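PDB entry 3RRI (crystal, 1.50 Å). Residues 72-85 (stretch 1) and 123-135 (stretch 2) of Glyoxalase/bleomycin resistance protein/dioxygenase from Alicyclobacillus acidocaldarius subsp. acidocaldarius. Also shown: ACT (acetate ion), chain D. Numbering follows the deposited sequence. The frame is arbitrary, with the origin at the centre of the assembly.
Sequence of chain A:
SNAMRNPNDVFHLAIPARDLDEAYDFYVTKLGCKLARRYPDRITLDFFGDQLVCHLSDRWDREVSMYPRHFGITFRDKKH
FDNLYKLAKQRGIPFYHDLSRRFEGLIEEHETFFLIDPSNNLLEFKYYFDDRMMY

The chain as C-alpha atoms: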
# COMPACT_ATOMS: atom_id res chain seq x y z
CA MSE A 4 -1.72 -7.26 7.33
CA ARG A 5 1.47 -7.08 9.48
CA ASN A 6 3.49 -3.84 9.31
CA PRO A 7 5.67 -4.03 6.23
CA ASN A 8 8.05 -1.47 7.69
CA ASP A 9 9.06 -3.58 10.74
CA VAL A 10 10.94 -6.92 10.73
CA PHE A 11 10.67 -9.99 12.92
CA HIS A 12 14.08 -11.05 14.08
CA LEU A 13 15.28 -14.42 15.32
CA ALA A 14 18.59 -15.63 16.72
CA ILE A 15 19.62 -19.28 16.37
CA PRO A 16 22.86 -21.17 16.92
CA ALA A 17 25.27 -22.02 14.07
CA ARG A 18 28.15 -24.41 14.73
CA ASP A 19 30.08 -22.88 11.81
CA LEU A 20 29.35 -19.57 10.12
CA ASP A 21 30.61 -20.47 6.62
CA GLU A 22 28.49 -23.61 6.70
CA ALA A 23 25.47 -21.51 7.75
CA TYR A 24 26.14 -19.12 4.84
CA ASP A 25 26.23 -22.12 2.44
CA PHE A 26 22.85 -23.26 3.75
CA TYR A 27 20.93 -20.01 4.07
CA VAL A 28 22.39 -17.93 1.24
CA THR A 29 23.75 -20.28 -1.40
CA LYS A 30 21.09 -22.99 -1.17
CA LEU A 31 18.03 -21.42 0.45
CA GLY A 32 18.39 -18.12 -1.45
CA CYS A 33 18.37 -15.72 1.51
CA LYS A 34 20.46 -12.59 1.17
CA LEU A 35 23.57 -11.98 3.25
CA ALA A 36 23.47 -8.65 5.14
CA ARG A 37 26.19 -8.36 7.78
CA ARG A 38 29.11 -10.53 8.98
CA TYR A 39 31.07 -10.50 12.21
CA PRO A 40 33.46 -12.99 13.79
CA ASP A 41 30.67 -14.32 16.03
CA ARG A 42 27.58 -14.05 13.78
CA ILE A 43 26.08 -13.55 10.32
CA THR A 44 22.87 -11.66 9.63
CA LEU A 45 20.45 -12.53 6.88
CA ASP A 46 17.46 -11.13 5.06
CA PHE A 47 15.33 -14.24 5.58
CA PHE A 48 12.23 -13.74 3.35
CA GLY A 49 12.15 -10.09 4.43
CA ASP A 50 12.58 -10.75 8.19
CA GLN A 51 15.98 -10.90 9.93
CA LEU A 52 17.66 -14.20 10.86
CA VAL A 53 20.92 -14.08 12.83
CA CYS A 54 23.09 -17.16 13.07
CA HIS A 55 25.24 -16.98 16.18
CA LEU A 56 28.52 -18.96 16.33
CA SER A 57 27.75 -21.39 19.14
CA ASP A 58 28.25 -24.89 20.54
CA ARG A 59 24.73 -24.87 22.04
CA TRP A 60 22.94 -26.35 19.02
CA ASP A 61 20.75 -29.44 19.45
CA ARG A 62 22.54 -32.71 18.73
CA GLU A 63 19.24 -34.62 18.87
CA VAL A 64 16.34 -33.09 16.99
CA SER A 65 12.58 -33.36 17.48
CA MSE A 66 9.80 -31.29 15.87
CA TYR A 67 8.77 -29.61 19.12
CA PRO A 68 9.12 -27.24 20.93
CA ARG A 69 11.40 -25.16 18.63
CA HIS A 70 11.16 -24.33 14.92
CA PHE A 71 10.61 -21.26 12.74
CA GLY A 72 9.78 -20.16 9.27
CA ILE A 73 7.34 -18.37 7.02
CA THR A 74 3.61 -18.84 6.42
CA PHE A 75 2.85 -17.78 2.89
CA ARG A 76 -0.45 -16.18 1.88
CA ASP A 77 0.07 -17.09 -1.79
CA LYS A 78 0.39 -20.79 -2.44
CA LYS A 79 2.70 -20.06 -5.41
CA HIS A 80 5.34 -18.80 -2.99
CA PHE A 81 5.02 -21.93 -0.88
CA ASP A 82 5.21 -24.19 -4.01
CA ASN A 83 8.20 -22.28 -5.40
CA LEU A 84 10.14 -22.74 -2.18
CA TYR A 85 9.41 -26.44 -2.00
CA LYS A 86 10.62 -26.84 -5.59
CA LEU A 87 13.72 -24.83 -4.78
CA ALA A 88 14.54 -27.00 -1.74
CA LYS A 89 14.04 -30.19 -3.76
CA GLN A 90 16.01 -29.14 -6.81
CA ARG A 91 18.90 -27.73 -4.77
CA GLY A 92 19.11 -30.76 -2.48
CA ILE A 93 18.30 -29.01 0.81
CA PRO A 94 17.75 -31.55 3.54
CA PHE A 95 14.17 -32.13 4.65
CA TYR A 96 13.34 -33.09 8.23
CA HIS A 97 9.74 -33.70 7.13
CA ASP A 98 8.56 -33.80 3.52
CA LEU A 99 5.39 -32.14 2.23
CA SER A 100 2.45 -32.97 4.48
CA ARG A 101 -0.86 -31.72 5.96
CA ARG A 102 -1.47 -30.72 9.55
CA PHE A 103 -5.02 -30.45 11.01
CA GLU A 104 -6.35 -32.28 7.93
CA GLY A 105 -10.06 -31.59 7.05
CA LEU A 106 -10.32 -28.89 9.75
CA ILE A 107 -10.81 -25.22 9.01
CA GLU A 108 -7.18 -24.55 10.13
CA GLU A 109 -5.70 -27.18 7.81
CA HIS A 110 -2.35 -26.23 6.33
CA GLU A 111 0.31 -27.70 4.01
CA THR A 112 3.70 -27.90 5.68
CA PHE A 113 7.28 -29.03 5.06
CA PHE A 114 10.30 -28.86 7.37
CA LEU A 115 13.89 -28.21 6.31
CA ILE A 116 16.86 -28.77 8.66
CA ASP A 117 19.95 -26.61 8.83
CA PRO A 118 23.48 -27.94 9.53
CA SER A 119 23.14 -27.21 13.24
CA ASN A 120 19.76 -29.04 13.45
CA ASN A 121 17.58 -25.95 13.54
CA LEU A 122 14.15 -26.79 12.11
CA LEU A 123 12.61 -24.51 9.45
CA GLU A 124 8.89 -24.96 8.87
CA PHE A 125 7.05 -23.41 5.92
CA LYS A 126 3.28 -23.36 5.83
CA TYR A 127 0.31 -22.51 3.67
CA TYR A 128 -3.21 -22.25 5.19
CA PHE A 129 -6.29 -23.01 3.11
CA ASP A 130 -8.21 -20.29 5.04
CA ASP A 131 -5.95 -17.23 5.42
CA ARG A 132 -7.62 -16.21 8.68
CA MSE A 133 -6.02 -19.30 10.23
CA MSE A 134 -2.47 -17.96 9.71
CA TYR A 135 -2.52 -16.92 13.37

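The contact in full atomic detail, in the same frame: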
# COMPACT_ATOMS: atom_id res chain seq x y z
N GLY A 72 9.84 -20.29 10.69
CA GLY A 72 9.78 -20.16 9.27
C GLY A 72 8.78 -19.14 8.85
O GLY A 72 8.49 -18.18 9.60
N ILE A 73 8.26 -19.30 7.64
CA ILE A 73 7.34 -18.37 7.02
C ILE A 73 6.04 -19.07 6.69
O ILE A 73 6.07 -20.21 6.20
CB ILE A 73 7.91 -17.72 5.75
CG1 ILE A 73 9.31 -17.13 6.01
CG2 ILE A 73 6.93 -16.72 5.17
CD1 ILE A 73 9.36 -15.93 7.06
N THR A 74 4.92 -18.40 6.90
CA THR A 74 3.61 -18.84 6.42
C THR A 74 3.23 -17.94 5.27
O THR A 74 3.20 -16.72 5.38
CB THR A 74 2.58 -18.80 7.53
OG1 THR A 74 3.04 -19.61 8.61
CG2 THR A 74 1.16 -19.22 7.07
N PHE A 75 3.07 -18.54 4.09
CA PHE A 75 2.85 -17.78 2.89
C PHE A 75 1.37 -17.62 2.59
O PHE A 75 0.63 -18.59 2.63
CB PHE A 75 3.49 -18.50 1.68
CG PHE A 75 4.96 -18.60 1.75
CD1 PHE A 75 5.76 -17.47 1.50
CD2 PHE A 75 5.59 -19.79 2.08
CE1 PHE A 75 7.13 -17.57 1.59
CE2 PHE A 75 6.95 -19.88 2.16
CZ PHE A 75 7.73 -18.77 1.94
N ARG A 76 0.94 -16.40 2.26
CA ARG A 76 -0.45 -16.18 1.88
C ARG A 76 -0.74 -16.80 0.51
O ARG A 76 -1.83 -17.35 0.30
CB ARG A 76 -0.85 -14.69 1.85
CG ARG A 76 -2.39 -14.53 1.76
CD ARG A 76 -2.87 -13.17 2.20
NE ARG A 76 -2.42 -12.78 3.55
CZ ARG A 76 -3.19 -12.57 4.61
NH1 ARG A 76 -4.52 -12.71 4.54
NH2 ARG A 76 -2.64 -12.19 5.77
N ASP A 77 0.21 -16.66 -0.39
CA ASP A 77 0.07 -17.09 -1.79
C ASP A 77 0.67 -18.48 -1.93
O ASP A 77 1.85 -18.67 -1.78
CB ASP A 77 0.82 -16.09 -2.67
CG ASP A 77 0.61 -16.30 -4.18
OD1 ASP A 77 0.12 -17.38 -4.61
OD2 ASP A 77 0.97 -15.33 -4.93
N LYS A 78 -0.15 -19.46 -2.26
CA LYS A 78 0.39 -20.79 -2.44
C LYS A 78 1.54 -20.90 -3.45
O LYS A 78 2.40 -21.75 -3.29
CB LYS A 78 -0.69 -21.77 -2.88
CG LYS A 78 -0.22 -23.20 -2.78
CD LYS A 78 -1.30 -24.21 -2.77
CE LYS A 78 -0.79 -25.49 -2.05
NZ LYS A 78 0.25 -26.23 -2.83
N LYS A 79 1.59 -20.03 -4.45
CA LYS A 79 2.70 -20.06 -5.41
C LYS A 79 4.05 -19.87 -4.72
O LYS A 79 5.07 -20.45 -5.12
CB LYS A 79 2.54 -19.03 -6.51
CG LYS A 79 3.57 -19.15 -7.64
CD LYS A 79 3.50 -17.99 -8.61
CE LYS A 79 4.01 -18.41 -9.99
NZ LYS A 79 5.36 -19.05 -9.88
N HIS A 80 4.09 -19.01 -3.71
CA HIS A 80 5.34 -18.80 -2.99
C HIS A 80 5.76 -20.03 -2.20
O HIS A 80 6.94 -20.39 -2.19
CB HIS A 80 5.27 -17.57 -2.08
CG HIS A 80 5.15 -16.27 -2.81
ND1 HIS A 80 4.46 -15.19 -2.31
CD2 HIS A 80 5.66 -15.87 -4.00
CE1 HIS A 80 4.54 -14.18 -3.15
NE2 HIS A 80 5.27 -14.56 -4.20
N PHE A 81 4.78 -20.69 -1.58
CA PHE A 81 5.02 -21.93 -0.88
C PHE A 81 5.55 -23.03 -1.86
O PHE A 81 6.57 -23.66 -1.62
CB PHE A 81 3.72 -22.37 -0.18
CG PHE A 81 3.77 -23.69 0.52
CD1 PHE A 81 4.14 -23.78 1.86
CD2 PHE A 81 3.41 -24.87 -0.13
CE1 PHE A 81 4.18 -24.97 2.50
CE2 PHE A 81 3.42 -26.07 0.53
CZ PHE A 81 3.81 -26.14 1.82
N ASP A 82 4.85 -23.18 -3.00
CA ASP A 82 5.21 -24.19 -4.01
C ASP A 82 6.59 -23.91 -4.61
O ASP A 82 7.37 -24.83 -4.82
CB ASP A 82 4.20 -24.24 -5.15
CG ASP A 82 2.82 -24.74 -4.72
OD1 ASP A 82 2.66 -25.23 -3.58
OD2 ASP A 82 1.89 -24.61 -5.55
N ASN A 83 6.89 -22.65 -4.91
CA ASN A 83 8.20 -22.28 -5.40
C ASN A 83 9.31 -22.67 -4.44
O ASN A 83 10.38 -23.08 -4.85
CB ASN A 83 8.29 -20.77 -5.63
CG ASN A 83 7.55 -20.30 -6.87
OD1 ASN A 83 7.05 -21.11 -7.67
ND2 ASN A 83 7.45 -18.98 -7.04
N LEU A 84 9.09 -22.44 -3.15
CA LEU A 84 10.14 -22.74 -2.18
C LEU A 84 10.34 -24.23 -2.02
O LEU A 84 11.47 -24.69 -1.93
CB LEU A 84 9.81 -22.07 -0.83
CG LEU A 84 10.86 -22.30 0.28
CD1 LEU A 84 12.22 -21.69 -0.12
CD2 LEU A 84 10.36 -21.74 1.66
N TYR A 85 9.25 -24.98 -2.03
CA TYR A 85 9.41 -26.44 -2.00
C TYR A 85 10.23 -26.95 -3.18
O TYR A 85 11.12 -27.78 -3.03
CB TYR A 85 8.05 -27.07 -2.00
CG TYR A 85 8.03 -28.58 -2.02
CD1 TYR A 85 8.33 -29.29 -0.87
CD2 TYR A 85 7.66 -29.29 -3.16
CE1 TYR A 85 8.31 -30.66 -0.84
CE2 TYR A 85 7.63 -30.66 -3.13
CZ TYR A 85 7.96 -31.34 -1.98
OH TYR A 85 7.95 -32.71 -1.88
N LEU A 123 13.32 -25.52 10.20
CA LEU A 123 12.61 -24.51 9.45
C LEU A 123 11.31 -25.12 9.00
O LEU A 123 11.33 -26.13 8.29
CB LEU A 123 13.39 -24.08 8.24
CG LEU A 123 14.67 -23.25 8.46
CD1 LEU A 123 15.73 -24.10 9.09
CD2 LEU A 123 15.13 -22.62 7.15
N GLU A 124 10.19 -24.51 9.37
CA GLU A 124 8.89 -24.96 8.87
C GLU A 124 8.26 -23.90 7.99
O GLU A 124 8.21 -22.72 8.35
CB GLU A 124 7.93 -25.30 10.00
CG GLU A 124 6.60 -25.85 9.46
CD GLU A 124 5.49 -26.01 10.48
OE1 GLU A 124 5.53 -25.33 11.54
OE2 GLU A 124 4.56 -26.82 10.22
N PHE A 125 7.77 -24.29 6.81
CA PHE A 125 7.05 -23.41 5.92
C PHE A 125 5.65 -23.91 5.79
O PHE A 125 5.46 -25.13 5.73
CB PHE A 125 7.76 -23.29 4.57
CG PHE A 125 9.14 -22.74 4.72
CD1 PHE A 125 9.33 -21.35 4.82
CD2 PHE A 125 10.23 -23.56 4.84
CE1 PHE A 125 10.59 -20.82 5.00
CE2 PHE A 125 11.50 -23.01 5.02
CZ PHE A 125 11.67 -21.63 5.12
N LYS A 126 4.68 -23.00 5.78
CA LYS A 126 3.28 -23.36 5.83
C LYS A 126 2.45 -22.58 4.81
O LYS A 126 2.81 -21.49 4.40
CB LYS A 126 2.68 -23.07 7.22
CG LYS A 126 3.29 -23.81 8.38
CD LYS A 126 2.44 -23.71 9.66
CE LYS A 126 2.79 -22.40 10.43
NZ LYS A 126 2.16 -22.39 11.82
N TYR A 127 1.34 -23.18 4.41
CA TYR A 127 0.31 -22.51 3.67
C TYR A 127 -1.05 -22.94 4.22
O TYR A 127 -1.35 -24.14 4.23
CB TYR A 127 0.40 -22.87 2.17
CG TYR A 127 -0.80 -22.44 1.40
CD1 TYR A 127 -0.96 -21.13 1.01
CD2 TYR A 127 -1.84 -23.35 1.11
CE1 TYR A 127 -2.04 -20.71 0.33
CE2 TYR A 127 -2.96 -22.92 0.43
CZ TYR A 127 -3.07 -21.60 0.06
OH TYR A 127 -4.17 -21.14 -0.63
N TYR A 128 -1.89 -21.98 4.65
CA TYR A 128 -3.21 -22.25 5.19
C TYR A 128 -4.26 -22.07 4.11
O TYR A 128 -4.27 -21.09 3.37
CB TYR A 128 -3.54 -21.31 6.40
CG TYR A 128 -2.79 -21.66 7.67
CD1 TYR A 128 -3.39 -22.42 8.65
CD2 TYR A 128 -1.49 -21.21 7.87
CE1 TYR A 128 -2.71 -22.75 9.81
CE2 TYR A 128 -0.78 -21.52 9.03
CZ TYR A 128 -1.40 -22.28 10.02
OH TYR A 128 -0.68 -22.57 11.16
N PHE A 129 -5.20 -23.03 4.07
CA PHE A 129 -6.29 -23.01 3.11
C PHE A 129 -7.29 -21.87 3.36
O PHE A 129 -7.86 -21.30 2.43
CB PHE A 129 -6.93 -24.40 3.04
CG PHE A 129 -6.00 -25.43 2.47
CD1 PHE A 129 -5.80 -25.48 1.11
CD2 PHE A 129 -5.24 -26.25 3.28
CE1 PHE A 129 -4.89 -26.39 0.56
CE2 PHE A 129 -4.32 -27.15 2.74
CZ PHE A 129 -4.16 -27.22 1.38
N ASP A 130 -7.43 -21.49 4.64
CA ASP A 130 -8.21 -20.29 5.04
C ASP A 130 -7.19 -19.34 5.66
O ASP A 130 -6.61 -19.63 6.71
CB ASP A 130 -9.31 -20.68 6.01
CG ASP A 130 -10.15 -19.50 6.49
OD1 ASP A 130 -9.64 -18.37 6.42
OD2 ASP A 130 -11.30 -19.72 6.90
N ASP A 131 -6.96 -18.22 4.96
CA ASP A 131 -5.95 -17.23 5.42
C ASP A 131 -6.17 -16.61 6.78
O ASP A 131 -5.20 -16.18 7.40
CB ASP A 131 -5.60 -16.15 4.35
CG ASP A 131 -6.76 -15.24 3.97
OD1 ASP A 131 -7.84 -15.29 4.58
OD2 ASP A 131 -6.55 -14.43 3.02
N ARG A 132 -7.39 -16.61 7.30
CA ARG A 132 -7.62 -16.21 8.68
C ARG A 132 -6.93 -17.10 9.69
O ARG A 132 -6.67 -16.65 10.83
CB ARG A 132 -9.10 -16.10 9.00
CG ARG A 132 -9.72 -14.85 8.43
CD ARG A 132 -11.19 -14.75 8.73
NE ARG A 132 -11.48 -14.51 10.15
CZ ARG A 132 -12.25 -15.26 10.96
NH1 ARG A 132 -12.85 -16.38 10.55
NH2 ARG A 132 -12.42 -14.89 12.21
N MSE A 133 -6.59 -18.33 9.31
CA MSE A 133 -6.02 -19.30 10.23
C MSE A 133 -4.50 -19.19 10.31
O MSE A 133 -3.84 -19.97 11.02
CB MSE A 133 -6.40 -20.72 9.80
CG MSE A 133 -7.88 -20.96 9.81
SE MSE A 133 -8.70 -20.78 11.60
CE MSE A 133 -9.66 -19.10 11.37
N MSE A 134 -3.94 -18.19 9.65
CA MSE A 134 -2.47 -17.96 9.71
C MSE A 134 -1.94 -17.56 11.09
O MSE A 134 -0.73 -17.68 11.35
CB MSE A 134 -2.04 -16.91 8.69
CG MSE A 134 -2.29 -17.36 7.22
SE MSE A 134 -2.06 -15.91 5.95
CE MSE A 134 -0.12 -15.89 5.90
N TYR A 135 -2.84 -17.09 11.96
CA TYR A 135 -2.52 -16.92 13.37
C TYR A 135 -3.08 -18.05 14.19
O TYR A 135 -2.38 -18.54 15.08
CB TYR A 135 -3.05 -15.59 13.89
CG TYR A 135 -2.45 -14.39 13.19
CD1 TYR A 135 -1.17 -13.95 13.49
CD2 TYR A 135 -3.19 -13.69 12.22
CE1 TYR A 135 -0.63 -12.84 12.85
CE2 TYR A 135 -2.63 -12.58 11.56
CZ TYR A 135 -1.36 -12.16 11.89
OH TYR A 135 -0.84 -11.09 11.21
OXT TYR A 135 -4.24 -18.47 13.97
C ACT D . -0.87 -24.05 14.22
O ACT D . -1.62 -23.99 13.20
OXT ACT D . 0.29 -23.56 14.14
CH3 ACT D . -1.37 -24.65 15.50
O HOH W 1 1.52 -19.21 10.67
O HOH W 2 -1.19 -19.22 4.54
O HOH W 3 -3.44 -18.66 2.86
O HOH W 4 -2.94 -18.97 -2.76

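The contact joins two strands running side by side in the same direction, with a helix packed across one face of the second. Strand 72-74 and strand 123-128 lie 3° from parallel, their axes 4.9 Å apart, and the register is fixed by two hydrogen bonds made by Lys126: Lys126 N donates to Ile73 O at 3.1 Å, and Lys126 O accepts from Phe75 N at 3.0 Å. One residue thus ties into both neighbours of Thr74, the usual parallel pattern.

The first rule is where no bump is allowed. At Gly72 the backbones draw close enough that Gly72 CA lies 3.1 Å from Glu124 O in a CA-H...O contact. A CB on Gly72 would point toward the other strand and fall about 1.8 Å from Glu124 O, and the backbone angles of Gly72 would also jam it against the preceding carbonyl. The hollow is filled by main chain, and only glycine fits.

Beyond the strand, the chain turns through Arg76 and Asp77 into a helix that comes back over Phe125 and Tyr127. The helix runs at 148° to strand 123-128, 8.5 Å away between axes, a gap filled by interlocking side chains. Leu84 points toward the strand and sets CD2 squarely on the face of the Phe125 ring, 3.3 Å from its centroid and 10° off the normal: a methyl knob on a flat aromatic floor. Ile73 and Phe75 also border that ring, with Ile73 CB 4.0 Å and Phe75 CE2 3.9 Å from Phe125 CD1. Nearly one turn back along the helix, Phe81 also points toward the strand. The Phe81 ring takes Tyr127 CB over one face, 4.1 Å from the centroid, while its edge meets the backbone, Phe81 CE1 lying 3.5 Å from Phe125 O.

Tyr127 then becomes the receiving surface. Lys78 CB sits over the Tyr127 ring, 3.8 Å from its centroid, and at the ring edge Phe75 O lies 3.4 Å from Tyr127 CD1 and Arg76 O 3.4 Å from Tyr127 CE1. The lysine contributes its aliphatic base, while its far end leads away to a salt bridge with Asp82, Lys78 NZ to Asp82 OD1 at 2.7 Å.

On the other side of the sheet, Thr74 is a small bump between larger neighbours. Thr74 CG2 is 3.4 Å from Tyr128 CD2, at the ring edge, and 3.8 Å from CE of the selenomethionine Met134; Thr74 OG1 is 3.3 Å from Lys126 CE. A water accepts from Thr74 OG1 at 2.6 Å and donates to Met134 O at 2.8 Å. Met134 SE lies over a face of the Arg76 guanidinium, 3.8 Å from Arg76 NH2, while at the guanidinium's edge Arg76 NH1 reaches Asp131 OD2 at 3.1 Å, a salt bridge whose hydrogen bond is weak. Where the chains diverge, water fills the gap, donating to Phe75 O at 2.7 Å and accepting from Tyr128 N at 2.8 Å.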